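Local coordinates for beta-galactosidase (Geobacillus stearothermophilus, PDB 4OIF), which probably hydrolyses terminal non-reducing beta-D-galactose residues from beta-D-galactosides, as a zinc-containing homotrimeric enzyme of glycoside hydrolase family 42, at residues M301-I306 / S346-A351; S56-E61 / F67-K72; H544-S549 / Y607-E612; Q429-E434 / T532-P537; P455-T460 / S466-L471. All coordinates share one frame; numbering follows the deposited sequence. Where two conformers were deposited one is given.

From the N terminus, contact 2 (56-61 with 67-72) comes first. It closes a short loop between two successive helices of the TIM-barrel domain. Contact 1 (301-306 with 346-351) closes a loop of about 40 residues between two late helices of that domain. The other three lie in the trimerisation domain. Contact 4 (429-434 with 532-537) closes a long loop, and contact 5 (455-460 with 466-471) falls within it. Contact 3 (544-549 with 607-612) closes one of about 60 residues, joining a hairpin to a helix. No two contacts cross. Phe305 of contact 1 packs on Val458 of contact 5 across the two domains, and Leu470 of contact 5 meets Leu610 of contact 3.

Contact 1 of 5, residues M301-I306 / S346-A351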
# COMPACT_ATOMS: atom_id res chain seq x y z
N MET A 301 12.50 26.98 7.78
CA MET A 301 13.25 27.18 6.55
C MET A 301 12.43 26.78 5.33
O MET A 301 12.38 27.53 4.34
CB MET A 301 14.55 26.39 6.57
CG MET A 301 15.45 26.66 5.38
SD MET A 301 16.98 25.75 5.50
CE MET A 301 16.33 24.08 5.56
N LYS A 302 11.80 25.60 5.38
CA LYS A 302 10.92 25.18 4.27
C LYS A 302 9.80 26.19 3.98
O LYS A 302 9.50 26.52 2.81
CB LYS A 302 10.31 23.81 4.56
CG LYS A 302 11.26 22.64 4.43
CD LYS A 302 10.52 21.35 4.72
CE LYS A 302 11.46 20.26 5.16
NZ LYS A 302 10.71 19.04 5.60
N VAL A 303 9.21 26.68 5.06
CA VAL A 303 8.14 27.67 4.95
C VAL A 303 8.65 28.93 4.28
O VAL A 303 8.02 29.49 3.37
CB VAL A 303 7.54 28.01 6.33
CG1 VAL A 303 6.43 29.05 6.19
CG2 VAL A 303 7.00 26.75 6.99
N GLY A 304 9.83 29.38 4.72
CA GLY A 304 10.44 30.57 4.16
C GLY A 304 10.74 30.40 2.68
O GLY A 304 10.58 31.33 1.91
N PHE A 305 11.16 29.19 2.30
CA PHE A 305 11.38 28.89 0.89
C PHE A 305 10.10 29.10 0.10
O PHE A 305 10.10 29.83 -0.91
CB PHE A 305 11.89 27.47 0.72
CG PHE A 305 12.13 27.07 -0.72
CD1 PHE A 305 13.35 27.33 -1.33
CD2 PHE A 305 11.14 26.41 -1.46
CE1 PHE A 305 13.58 26.95 -2.66
CE2 PHE A 305 11.36 26.03 -2.77
CZ PHE A 305 12.59 26.30 -3.38
N ILE A 306 9.01 28.48 0.55
CA ILE A 306 7.76 28.68 -0.20
C ILE A 306 7.32 30.15 -0.23
O ILE A 306 6.85 30.66 -1.26
CB ILE A 306 6.60 27.84 0.34
CG1 ILE A 306 6.89 26.37 0.11
CG2 ILE A 306 5.31 28.17 -0.41
CD1 ILE A 306 6.82 25.97 -1.35
N SER A 346 3.35 33.76 12.38
CA SER A 346 2.72 34.90 11.73
C SER A 346 3.75 35.98 11.39
O SER A 346 3.75 36.56 10.27
CB SER A 346 1.62 35.47 12.62
OG SER A 346 0.73 34.44 13.01
N MET A 347 4.63 36.25 12.35
CA MET A 347 5.68 37.23 12.10
C MET A 347 6.58 36.77 10.96
O MET A 347 7.01 37.60 10.14
CB MET A 347 6.51 37.47 13.37
CG MET A 347 5.70 38.10 14.49
SD MET A 347 5.05 39.72 14.04
CE MET A 347 3.31 39.46 14.35
N GLN A 348 6.86 35.46 10.88
CA GLN A 348 7.68 34.95 9.79
C GLN A 348 7.00 35.20 8.45
O GLN A 348 7.65 35.54 7.45
CB GLN A 348 7.96 33.46 9.94
CG GLN A 348 8.91 32.96 8.86
CD GLN A 348 9.01 31.45 8.78
OE1 GLN A 348 8.09 30.72 9.17
NE2 GLN A 348 10.14 30.97 8.27
N MET A 349 5.68 35.04 8.44
CA MET A 349 4.92 35.29 7.23
C MET A 349 5.06 36.74 6.80
O MET A 349 5.31 37.01 5.62
CB MET A 349 3.45 34.92 7.44
CG MET A 349 3.20 33.43 7.34
SD MET A 349 3.48 32.83 5.66
CE MET A 349 3.40 31.07 5.93
N ILE A 350 4.91 37.67 7.74
CA ILE A 350 5.08 39.08 7.39
C ILE A 350 6.52 39.38 6.93
O ILE A 350 6.75 40.20 6.04
CB ILE A 350 4.71 40.01 8.58
CG1 ILE A 350 3.29 39.71 9.05
CG2 ILE A 350 4.88 41.50 8.22
CD1 ILE A 350 2.24 39.92 7.98
N ALA A 351 7.49 38.70 7.52
CA ALA A 351 8.89 38.99 7.26
C ALA A 351 9.31 38.61 5.83
O ALA A 351 10.20 39.24 5.26
CB ALA A 351 9.76 38.28 8.28
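Gly304 faces Gln348 where helices 296-312 and 341-351 run side by side, their local axes 10.2 Å apart and 34° from parallel. The amide end of Gln348 lies beside the backbone at Gly304. NE2 of Gln348 is 3.9 Å from N of Gly304, but its hydrogen bond goes to the carbonyl of Ala300, one turn before Gly304 in helix 296-312. Chi1 of Gln348 (-175°) sets CG opposite the backbone N, and the extended chain then spans the gap between the helices. This is packing of neighbouring helices on the outside of the TIM barrel, behind strands such as 356-359. OE1 of Gln348 rests 3.8 Å from CG1 of Val303. That methyl also meets CE of Met349, at 3.7 Å, the two side chains lying roughly perpendicular. Met349 bends at chi2 to bring its methyl toward Val303 and also packs on Ile357 of the barrel strand. The side chain of Met349 is about 9 Å from that of Glu322, the predicted nucleophile.

Contact 2 of 5, residues S56-E61 / F67-K72; sequences SALEPE and FEWLDK
Leu58 puts its CD2 methyl among three side chains of the segment 67-72. It touches CD1 of Phe67 at 3.6 Å and CZ2 of Trp69 at the same 3.6 Å. CD2 of Leu70 lies 3.9 Å from this methyl. The Leu58 side chain runs nearly square to both aromatic side chains. Beside it, CB of Ala57 packs on CZ2 of Trp69, 3.8 Å away. The indole also makes the one polar link: NE1 of Trp69 donates to O of Ala57 at 3.3 Å, with an N-H...O angle of 149°. The donor stands above the carbonyl plane rather than in it, and the oxygen is tilted 22° from the ring plane. Chi1 of Trp69 (64°) puts CG between the backbone N and the carbonyl carbon. This folds the indole back, and CB of Leu70 lies over one face, offset toward the rim. Further out, Leu139, Arg143 and Tyr144 of helix 127-144 pack on Phe67, and Leu27 packs on Trp69. The contact joins the short helix 55-58 to helix 68-79 of the TIM-barrel domain. Ser56 bonds to Ser197 of a second subunit. The long, off-plane indole bond is probably modest in strength, so apolar packing is likely to supply most of the cohesion here.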
# COMPACT_ATOMS: atom_id res chain seq x y z
N SER A 56 -24.98 27.10 -2.04
CA SER A 56 -26.22 26.50 -1.61
C SER A 56 -26.99 27.44 -0.67
O SER A 56 -28.21 27.35 -0.57
CB SER A 56 -25.93 25.15 -0.94
OG SER A 56 -27.02 24.73 -0.15
N ALA A 57 -26.29 28.35 -0.00
CA ALA A 57 -26.95 29.32 0.86
C ALA A 57 -27.44 30.51 0.06
O ALA A 57 -28.39 31.18 0.45
CB ALA A 57 -26.01 29.79 1.97
N LEU A 58 -26.76 30.79 -1.05
CA LEU A 58 -27.11 31.91 -1.91
C LEU A 58 -28.20 31.51 -2.90
O LEU A 58 -29.07 32.32 -3.25
CB LEU A 58 -25.87 32.39 -2.67
CG LEU A 58 -24.82 33.06 -1.78
CD1 LEU A 58 -23.54 33.28 -2.55
CD2 LEU A 58 -25.39 34.37 -1.29
N GLU A 59 -28.16 30.27 -3.37
CA GLU A 59 -29.14 29.80 -4.33
C GLU A 59 -29.58 28.40 -3.90
O GLU A 59 -29.14 27.39 -4.46
CB GLU A 59 -28.56 29.80 -5.75
CG GLU A 59 -29.56 29.59 -6.87
CD GLU A 59 -28.93 29.67 -8.27
OE1 GLU A 59 -27.69 29.77 -8.36
OE2 GLU A 59 -29.68 29.62 -9.27
N PRO A 60 -30.43 28.33 -2.87
CA PRO A 60 -30.85 27.06 -2.27
C PRO A 60 -31.49 26.13 -3.29
O PRO A 60 -31.26 24.92 -3.27
CB PRO A 60 -31.84 27.50 -1.19
CG PRO A 60 -32.21 28.88 -1.54
CD PRO A 60 -31.02 29.48 -2.16
N GLU A 61 -32.29 26.70 -4.19
CA GLU A 61 -32.76 25.98 -5.36
C GLU A 61 -32.48 26.83 -6.59
O GLU A 61 -32.24 28.03 -6.45
CB GLU A 61 -34.24 25.65 -5.22
CG GLU A 61 -34.52 24.72 -4.06
CD GLU A 61 -35.94 24.77 -3.59
OE1 GLU A 61 -36.73 25.56 -4.17
OE2 GLU A 61 -36.26 24.03 -2.63
N PHE A 67 -29.99 36.40 -0.78
CA PHE A 67 -28.85 37.29 -0.54
C PHE A 67 -28.95 38.11 0.75
O PHE A 67 -27.99 38.77 1.15
CB PHE A 67 -28.67 38.27 -1.71
CG PHE A 67 -28.14 37.64 -2.96
CD1 PHE A 67 -26.82 37.21 -3.02
CD2 PHE A 67 -28.94 37.50 -4.07
CE1 PHE A 67 -26.32 36.64 -4.18
CE2 PHE A 67 -28.46 36.93 -5.23
CZ PHE A 67 -27.14 36.49 -5.29
N GLU A 68 -30.11 38.08 1.41
CA GLU A 68 -30.35 38.98 2.55
C GLU A 68 -29.35 38.74 3.68
O GLU A 68 -28.78 39.70 4.23
CB GLU A 68 -31.78 38.83 3.06
CG GLU A 68 -32.86 39.08 1.99
CD GLU A 68 -33.05 37.89 1.04
OE1 GLU A 68 -33.18 36.74 1.53
OE2 GLU A 68 -33.07 38.11 -0.19
N TRP A 69 -29.11 37.47 4.00
CA TRP A 69 -28.18 37.15 5.08
C TRP A 69 -26.77 37.72 4.78
O TRP A 69 -26.09 38.22 5.68
CB TRP A 69 -28.11 35.64 5.34
CG TRP A 69 -27.56 34.86 4.19
CD1 TRP A 69 -28.27 34.29 3.17
CD2 TRP A 69 -26.18 34.59 3.93
NE1 TRP A 69 -27.42 33.68 2.29
CE2 TRP A 69 -26.13 33.85 2.73
CE3 TRP A 69 -24.98 34.91 4.57
CZ2 TRP A 69 -24.93 33.41 2.17
CZ3 TRP A 69 -23.79 34.48 4.02
CH2 TRP A 69 -23.77 33.73 2.84
N LEU A 70 -26.37 37.67 3.51
CA LEU A 70 -25.04 38.14 3.14
C LEU A 70 -25.01 39.69 3.16
O LEU A 70 -23.98 40.29 3.50
CB LEU A 70 -24.63 37.58 1.77
CG LEU A 70 -23.30 38.05 1.15
CD1 LEU A 70 -22.12 37.80 2.06
CD2 LEU A 70 -23.09 37.38 -0.18
N ASP A 71 -26.14 40.31 2.82
CA ASP A 71 -26.28 41.76 2.94
C ASP A 71 -25.99 42.17 4.36
O ASP A 71 -25.21 43.12 4.64
CB ASP A 71 -27.69 42.23 2.58
CG ASP A 71 -28.06 41.97 1.14
OD1 ASP A 71 -27.18 41.67 0.30
OD2 ASP A 71 -29.26 42.08 0.86
N LYS A 72 -26.64 41.45 5.27
CA LYS A 72 -26.50 41.76 6.68
C LYS A 72 -25.08 41.50 7.14
O LYS A 72 -24.56 42.25 7.95
CB LYS A 72 -27.51 40.99 7.53
CG LYS A 72 -27.24 41.15 9.02
CD LYS A 72 -28.51 41.29 9.85
CE LYS A 72 -28.17 41.48 11.33
NZ LYS A 72 -27.39 40.33 11.87

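Contact 3 of 5, residues H544-S549 / Y607-E612; sequences HYRGRS and YQELME
Arg546 and Glu609 both start with CG anti to the carbonyl carbon (chi1 -58° and -75°), and both chains bend at chi2. Guanidinium and carboxylate then head toward each other. Arg546 sits in the type I' turn from Tyr545 to Arg548, which closes the beta hairpin of strands 541-545 and 548-553. Glu609 lies on helix 600-613, so the salt bridge joins the hairpin tip to a helix in the trimerisation domain. NE of Arg546 donates to OE2 of Glu609 at 3.0 Å, with an N-H...O angle of 159°. A second bond, from NH2 of Arg546 to OE1 of Glu609, is weak at 3.4 Å. The two flat groups are not coplanar, which sets this pair apart from a flat two-bond bridge. The guanidinium has another acid to satisfy: its NH1 forms a salt bridge with Glu567. Two carboxylates thus share one arginine at the surface, which probably holds its orientation and offsets their charges. Tyr545 lies beneath the arginine, with CG of Arg546 above one face of its ring. Acid and base meet differently in detail: OE2 of Glu609 lies nearly in the guanidinium plane, while NE of Arg546 approaches from above the carboxylate plane.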
# COMPACT_ATOMS: atom_id res chain seq x y z
N HIS A 544 36.41 15.49 -2.19
CA HIS A 544 37.41 16.33 -1.55
C HIS A 544 37.36 17.70 -2.19
O HIS A 544 37.46 17.84 -3.42
CB HIS A 544 38.80 15.73 -1.67
CG HIS A 544 39.78 16.29 -0.70
ND1 HIS A 544 40.59 17.37 -1.00
CD2 HIS A 544 40.08 15.94 0.57
CE1 HIS A 544 41.35 17.65 0.04
NE2 HIS A 544 41.06 16.79 1.00
N TYR A 545 37.19 18.71 -1.33
CA TYR A 545 36.98 20.08 -1.75
C TYR A 545 37.48 21.03 -0.65
O TYR A 545 37.17 20.84 0.54
CB TYR A 545 35.49 20.31 -2.06
CG TYR A 545 35.09 21.76 -2.21
CD1 TYR A 545 35.23 22.40 -3.43
CD2 TYR A 545 34.55 22.47 -1.15
CE1 TYR A 545 34.85 23.72 -3.58
CE2 TYR A 545 34.17 23.79 -1.29
CZ TYR A 545 34.32 24.41 -2.50
OH TYR A 545 33.95 25.72 -2.65
N ARG A 546 38.27 22.02 -1.05
CA ARG A 546 38.92 22.95 -0.13
C ARG A 546 39.49 22.26 1.10
O ARG A 546 39.22 22.67 2.21
CB ARG A 546 37.94 24.03 0.33
CG ARG A 546 37.33 24.85 -0.80
CD ARG A 546 38.33 25.82 -1.38
NE ARG A 546 37.70 26.77 -2.29
CZ ARG A 546 37.64 26.61 -3.61
NH1 ARG A 546 38.16 25.52 -4.17
NH2 ARG A 546 37.06 27.53 -4.37
N GLY A 547 40.26 21.19 0.88
CA GLY A 547 40.94 20.49 1.96
C GLY A 547 40.11 19.56 2.83
O GLY A 547 40.64 18.89 3.72
N ARG A 548 38.81 19.49 2.58
CA ARG A 548 37.96 18.66 3.42
C ARG A 548 37.29 17.55 2.58
O ARG A 548 37.16 17.70 1.36
CB ARG A 548 36.92 19.54 4.13
CG ARG A 548 36.02 18.88 5.17
CD ARG A 548 34.89 19.84 5.57
NE ARG A 548 33.95 19.31 6.57
CZ ARG A 548 33.09 18.31 6.35
NH1 ARG A 548 33.08 17.68 5.19
NH2 ARG A 548 32.26 17.91 7.31
N SER A 549 36.92 16.44 3.20
CA SER A 549 36.04 15.48 2.55
C SER A 549 34.59 15.76 2.91
O SER A 549 34.29 16.07 4.06
CB SER A 549 36.39 14.05 2.94
OG SER A 549 37.46 13.59 2.15
N TYR A 607 28.91 27.97 -0.82
CA TYR A 607 28.15 29.19 -0.94
C TYR A 607 28.70 30.29 -0.04
O TYR A 607 28.47 31.46 -0.30
CB TYR A 607 26.67 28.94 -0.65
CG TYR A 607 25.97 28.27 -1.81
CD1 TYR A 607 25.93 28.87 -3.06
CD2 TYR A 607 25.35 27.04 -1.65
CE1 TYR A 607 25.30 28.26 -4.13
CE2 TYR A 607 24.71 26.42 -2.72
CZ TYR A 607 24.69 27.04 -3.95
OH TYR A 607 24.05 26.44 -5.00
N GLN A 608 29.45 29.92 0.99
CA GLN A 608 30.09 30.92 1.82
C GLN A 608 31.10 31.64 0.97
O GLN A 608 31.17 32.89 0.98
CB GLN A 608 30.79 30.31 3.03
CG GLN A 608 31.24 31.35 4.04
CD GLN A 608 30.07 32.14 4.61
OE1 GLN A 608 28.97 31.61 4.78
NE2 GLN A 608 30.29 33.42 4.89
N GLU A 609 31.88 30.85 0.24
CA GLU A 609 32.83 31.43 -0.70
C GLU A 609 32.14 32.30 -1.72
O GLU A 609 32.64 33.38 -2.04
CB GLU A 609 33.64 30.35 -1.40
CG GLU A 609 34.69 29.73 -0.52
CD GLU A 609 36.03 29.67 -1.20
OE1 GLU A 609 36.11 30.14 -2.36
OE2 GLU A 609 36.99 29.16 -0.59
N LEU A 610 31.01 31.85 -2.24
CA LEU A 610 30.31 32.73 -3.19
C LEU A 610 29.79 34.03 -2.53
O LEU A 610 29.71 35.07 -3.19
CB LEU A 610 29.15 31.99 -3.86
CG LEU A 610 29.62 31.11 -5.02
CD1 LEU A 610 28.47 30.34 -5.66
CD2 LEU A 610 30.36 31.95 -6.07
N MET A 611 29.46 33.98 -1.24
CA MET A 611 28.93 35.14 -0.51
C MET A 611 30.03 36.17 -0.26
O MET A 611 29.80 37.38 -0.31
CB MET A 611 28.33 34.73 0.83
CG MET A 611 26.99 34.00 0.81
SD MET A 611 26.70 33.21 2.42
CE MET A 611 25.26 32.20 2.07
N GLU A 612 31.23 35.69 0.06
CA GLU A 612 32.35 36.60 0.20
C GLU A 612 32.71 37.17 -1.17
O GLU A 612 32.87 38.38 -1.32
CB GLU A 612 33.53 35.88 0.85
CG GLU A 612 33.26 35.51 2.30
CD GLU A 612 34.29 34.54 2.87
OE1 GLU A 612 35.20 34.13 2.13
OE2 GLU A 612 34.16 34.19 4.07

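Contact 4 of 5, residues Q429-E434 / T532-P537; sequences QGFAAE and TDTLYP
The carbonyl O of Phe431 is met from two sources: CG2 of Thr534 packs 3.5 Å from it across the contact, and ND2 of Asn334 of the third subunit is hydrogen-bonded to it. OG1 of Thr534 packs on carbon, 3.3 Å from CA of Phe431 and 4.0 Å from CB of the same residue. The hydroxyl also lies near the edge of the phenyl ring, at 4.1 Å from CD1 of Phe431. The two side chains are roughly perpendicular. The methyl branch of Thr534 faces the loop too. With OG1 beside the backbone N (chi1 -64°), CG2 falls beside the carbonyl carbon and reaches CB of Ala432 at 3.6 Å.

The loop 429-434, between helices 419-427 and 438-451, is laid here along the end of strand 527-534, which pairs with strand 555-561 as an antiparallel ribbon in the trimerisation domain. Two residues earlier on the strand, Thr532 sets its CG2 methyl in the plane of the Phe431 ring, at the ring edge, 3.9 Å from CE1. Tyr555 of the partner strand packs on both Phe431 and Thr534, and its hydroxyl is hydrogen-bonded to N of Ala432. The third subunit has a further hold on this region, where its Arg338 forms a salt bridge with Asp533.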
# COMPACT_ATOMS: atom_id res chain seq x y z
N GLN A 429 11.31 7.77 -16.52
CA GLN A 429 11.76 6.45 -16.12
C GLN A 429 13.29 6.44 -16.09
O GLN A 429 13.95 6.46 -17.15
CB GLN A 429 11.22 5.39 -17.07
CG GLN A 429 9.73 5.18 -16.94
CD GLN A 429 9.36 4.51 -15.63
OE1 GLN A 429 9.97 3.51 -15.23
NE2 GLN A 429 8.36 5.04 -14.95
N GLY A 430 13.85 6.44 -14.89
CA GLY A 430 15.29 6.56 -14.73
C GLY A 430 15.69 7.13 -13.38
O GLY A 430 14.83 7.47 -12.57
N PHE A 431 16.99 7.22 -13.15
CA PHE A 431 17.52 7.62 -11.85
C PHE A 431 16.97 6.71 -10.76
O PHE A 431 16.95 5.49 -10.90
CB PHE A 431 17.18 9.09 -11.58
CG PHE A 431 17.43 9.98 -12.77
CD1 PHE A 431 18.74 10.29 -13.16
CD2 PHE A 431 16.38 10.50 -13.50
CE1 PHE A 431 18.99 11.11 -14.26
CE2 PHE A 431 16.62 11.32 -14.61
CZ PHE A 431 17.93 11.63 -14.98
N ALA A 432 16.53 7.31 -9.66
CA ALA A 432 15.85 6.56 -8.60
C ALA A 432 14.60 7.33 -8.20
O ALA A 432 14.67 8.53 -7.95
CB ALA A 432 16.77 6.33 -7.41
N ALA A 433 13.48 6.62 -8.14
CA ALA A 433 12.17 7.23 -7.90
C ALA A 433 12.15 8.07 -6.64
O ALA A 433 11.69 9.21 -6.64
CB ALA A 433 11.09 6.16 -7.83
N GLU A 434 12.66 7.49 -5.55
CA GLU A 434 12.48 8.09 -4.24
C GLU A 434 13.51 9.16 -3.93
O GLU A 434 13.34 9.89 -2.96
CB GLU A 434 12.49 7.00 -3.16
CG GLU A 434 11.17 6.21 -3.13
CD GLU A 434 11.17 5.04 -2.16
OE1 GLU A 434 11.99 5.03 -1.21
OE2 GLU A 434 10.34 4.13 -2.33
N THR A 532 25.50 9.91 -15.37
CA THR A 532 24.81 10.11 -14.11
C THR A 532 24.80 8.80 -13.36
O THR A 532 24.18 7.83 -13.79
CB THR A 532 23.37 10.60 -14.30
OG1 THR A 532 23.38 11.93 -14.84
CG2 THR A 532 22.65 10.61 -12.97
N ASP A 533 25.51 8.76 -12.24
CA ASP A 533 25.55 7.57 -11.42
C ASP A 533 24.43 7.61 -10.39
O ASP A 533 24.42 8.49 -9.52
CB ASP A 533 26.90 7.44 -10.74
CG ASP A 533 27.15 6.06 -10.20
OD1 ASP A 533 26.60 5.08 -10.74
OD2 ASP A 533 27.92 5.97 -9.22
N THR A 534 23.48 6.67 -10.47
CA THR A 534 22.39 6.60 -9.51
C THR A 534 22.68 5.55 -8.44
O THR A 534 22.93 4.39 -8.76
CB THR A 534 21.06 6.28 -10.19
OG1 THR A 534 20.69 7.34 -11.07
CG2 THR A 534 19.97 6.10 -9.14
N LEU A 535 22.62 5.95 -7.18
CA LEU A 535 23.07 5.09 -6.09
C LEU A 535 21.94 4.49 -5.25
O LEU A 535 20.87 5.07 -5.16
CB LEU A 535 24.01 5.87 -5.17
CG LEU A 535 25.16 6.57 -5.89
CD1 LEU A 535 26.10 7.20 -4.89
CD2 LEU A 535 25.90 5.57 -6.78
N TYR A 536 22.21 3.33 -4.66
CA TYR A 536 21.30 2.70 -3.71
C TYR A 536 21.41 3.40 -2.36
O TYR A 536 22.40 4.08 -2.12
CB TYR A 536 21.62 1.20 -3.59
CG TYR A 536 21.07 0.41 -4.74
CD1 TYR A 536 21.77 0.31 -5.94
CD2 TYR A 536 19.83 -0.20 -4.65
CE1 TYR A 536 21.24 -0.40 -7.01
CE2 TYR A 536 19.30 -0.90 -5.70
CZ TYR A 536 20.00 -1.01 -6.89
OH TYR A 536 19.45 -1.72 -7.93
N PRO A 537 20.39 3.27 -1.49
CA PRO A 537 20.40 3.97 -0.20
C PRO A 537 21.65 3.76 0.66
O PRO A 537 22.12 4.71 1.28
CB PRO A 537 19.17 3.39 0.51
CG PRO A 537 18.22 3.14 -0.61
CD PRO A 537 19.08 2.64 -1.76

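Contact 5 of 5, residues P455-T460 / S466-L471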
# COMPACT_ATOMS: atom_id res chain seq x y z
N PRO A 455 18.81 37.56 1.76
CA PRO A 455 17.52 37.56 1.07
C PRO A 455 17.61 36.72 -0.19
O PRO A 455 18.63 36.76 -0.88
CB PRO A 455 17.28 39.04 0.75
CG PRO A 455 18.16 39.78 1.69
CD PRO A 455 19.37 38.92 1.88
N VAL A 456 16.57 35.94 -0.47
CA VAL A 456 16.54 35.10 -1.66
C VAL A 456 15.18 35.22 -2.35
O VAL A 456 14.14 35.18 -1.69
CB VAL A 456 16.83 33.61 -1.33
CG1 VAL A 456 16.64 32.74 -2.56
CG2 VAL A 456 18.23 33.46 -0.79
N ASP A 457 15.21 35.40 -3.66
CA ASP A 457 14.04 35.22 -4.49
C ASP A 457 14.06 33.79 -5.04
O ASP A 457 15.10 33.34 -5.54
CB ASP A 457 14.01 36.22 -5.65
CG ASP A 457 13.50 37.59 -5.25
OD1 ASP A 457 13.26 37.84 -4.05
OD2 ASP A 457 13.35 38.43 -6.15
N VAL A 458 12.95 33.08 -4.94
CA VAL A 458 12.83 31.82 -5.67
C VAL A 458 12.00 32.08 -6.91
O VAL A 458 10.80 32.28 -6.82
CB VAL A 458 12.20 30.71 -4.81
CG1 VAL A 458 12.07 29.42 -5.62
CG2 VAL A 458 13.05 30.46 -3.57
N ILE A 459 12.67 32.10 -8.06
CA ILE A 459 12.07 32.57 -9.31
C ILE A 459 11.76 31.45 -10.29
O ILE A 459 12.09 30.29 -10.08
CB ILE A 459 13.00 33.56 -10.03
CG1 ILE A 459 14.28 32.83 -10.47
CG2 ILE A 459 13.29 34.79 -9.13
CD1 ILE A 459 15.24 33.69 -11.24
N THR A 460 11.11 31.85 -11.38
CA THR A 460 10.81 30.96 -12.49
C THR A 460 11.49 31.51 -13.73
O THR A 460 12.04 32.60 -13.70
CB THR A 460 9.30 30.86 -12.73
OG1 THR A 460 8.81 32.10 -13.25
CG2 THR A 460 8.61 30.55 -11.43
N SER A 466 18.85 38.91 -15.07
CA SER A 466 19.92 39.90 -15.00
C SER A 466 19.90 40.74 -13.73
O SER A 466 20.85 41.43 -13.42
CB SER A 466 19.84 40.82 -16.21
OG SER A 466 18.60 41.50 -16.19
N ARG A 467 18.81 40.65 -12.97
CA ARG A 467 18.67 41.45 -11.76
C ARG A 467 19.40 40.82 -10.57
O ARG A 467 19.46 41.42 -9.49
CB ARG A 467 17.20 41.64 -11.44
CG ARG A 467 16.37 42.08 -12.63
CD ARG A 467 15.30 43.08 -12.23
NE ARG A 467 15.87 44.34 -11.76
CZ ARG A 467 15.15 45.34 -11.26
NH1 ARG A 467 13.83 45.24 -11.16
NH2 ARG A 467 15.76 46.45 -10.84
N TYR A 468 19.96 39.63 -10.76
CA TYR A 468 20.62 38.93 -9.65
C TYR A 468 22.12 38.76 -9.88
O TYR A 468 22.58 38.70 -11.02
CB TYR A 468 19.96 37.56 -9.44
CG TYR A 468 18.47 37.66 -9.24
CD1 TYR A 468 17.94 37.94 -7.99
CD2 TYR A 468 17.61 37.52 -10.31
CE1 TYR A 468 16.58 38.07 -7.81
CE2 TYR A 468 16.25 37.64 -10.14
CZ TYR A 468 15.74 37.91 -8.89
OH TYR A 468 14.38 38.04 -8.74
N LYS A 469 22.87 38.69 -8.78
CA LYS A 469 24.30 38.43 -8.84
C LYS A 469 24.56 36.95 -8.97
O LYS A 469 25.48 36.50 -9.65
CB LYS A 469 25.02 38.94 -7.59
CG LYS A 469 25.06 40.44 -7.38
CD LYS A 469 25.88 40.71 -6.11
CE LYS A 469 26.18 42.17 -5.89
NZ LYS A 469 26.75 42.33 -4.52
N LEU A 470 23.73 36.19 -8.26
CA LEU A 470 23.91 34.77 -8.12
C LEU A 470 22.60 34.08 -8.44
O LEU A 470 21.58 34.36 -7.81
CB LEU A 470 24.36 34.42 -6.70
CG LEU A 470 24.46 32.94 -6.37
CD1 LEU A 470 25.42 32.20 -7.30
CD2 LEU A 470 24.88 32.75 -4.92
N LEU A 471 22.64 33.24 -9.47
CA LEU A 471 21.50 32.43 -9.88
C LEU A 471 21.81 30.94 -9.69
O LEU A 471 22.78 30.41 -10.25
CB LEU A 471 21.12 32.71 -11.33
CG LEU A 471 19.96 31.86 -11.85
CD1 LEU A 471 18.73 32.04 -10.98
CD2 LEU A 471 19.63 32.19 -13.29
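Tyr468 and Asp457 meet almost squarely, with the ring and carboxylate planes 70° apart. The phenol OH of Tyr468 donates to OD2 of Asp457 at 2.8 Å. OD2 accepts with its anti lone pair, the one away from OD1. It lies in the plane of the tyrosine ring, at its edge, and CE1 of Tyr468 is 3.6 Å from OD2. Ile459 runs alongside the same tyrosine but the other way. Its CG2 methyl rests 3.5 Å from OH of Tyr468 and 4.0 Å from CZ. Chi1 of Ile459 is 66°. This turns CG1 between backbone N and carbonyl carbon, and CD1 reaches CD1 of Leu471 at 3.9 Å.

Strands 456-459 and 470-473 flank strand 413-416 in the parallel part of a mixed sheet, in the trimerisation domain. They are not direct neighbours, so side chains bridge across the middle strand. Ala414 of that strand packs on Ile459, Tyr468 and Leu471. The carboxylate of Asp457 is buried and has several partners. Its OD1 forms a salt bridge with Arg311, and its OD2 takes a second hydrogen bond from NE2 of Gln315. The positive partner probably favours the ionised acid. Gln315 also packs against Tyr468, while Val458, pointing away from segment 466-471, lies on Leu309 of helix 296-312.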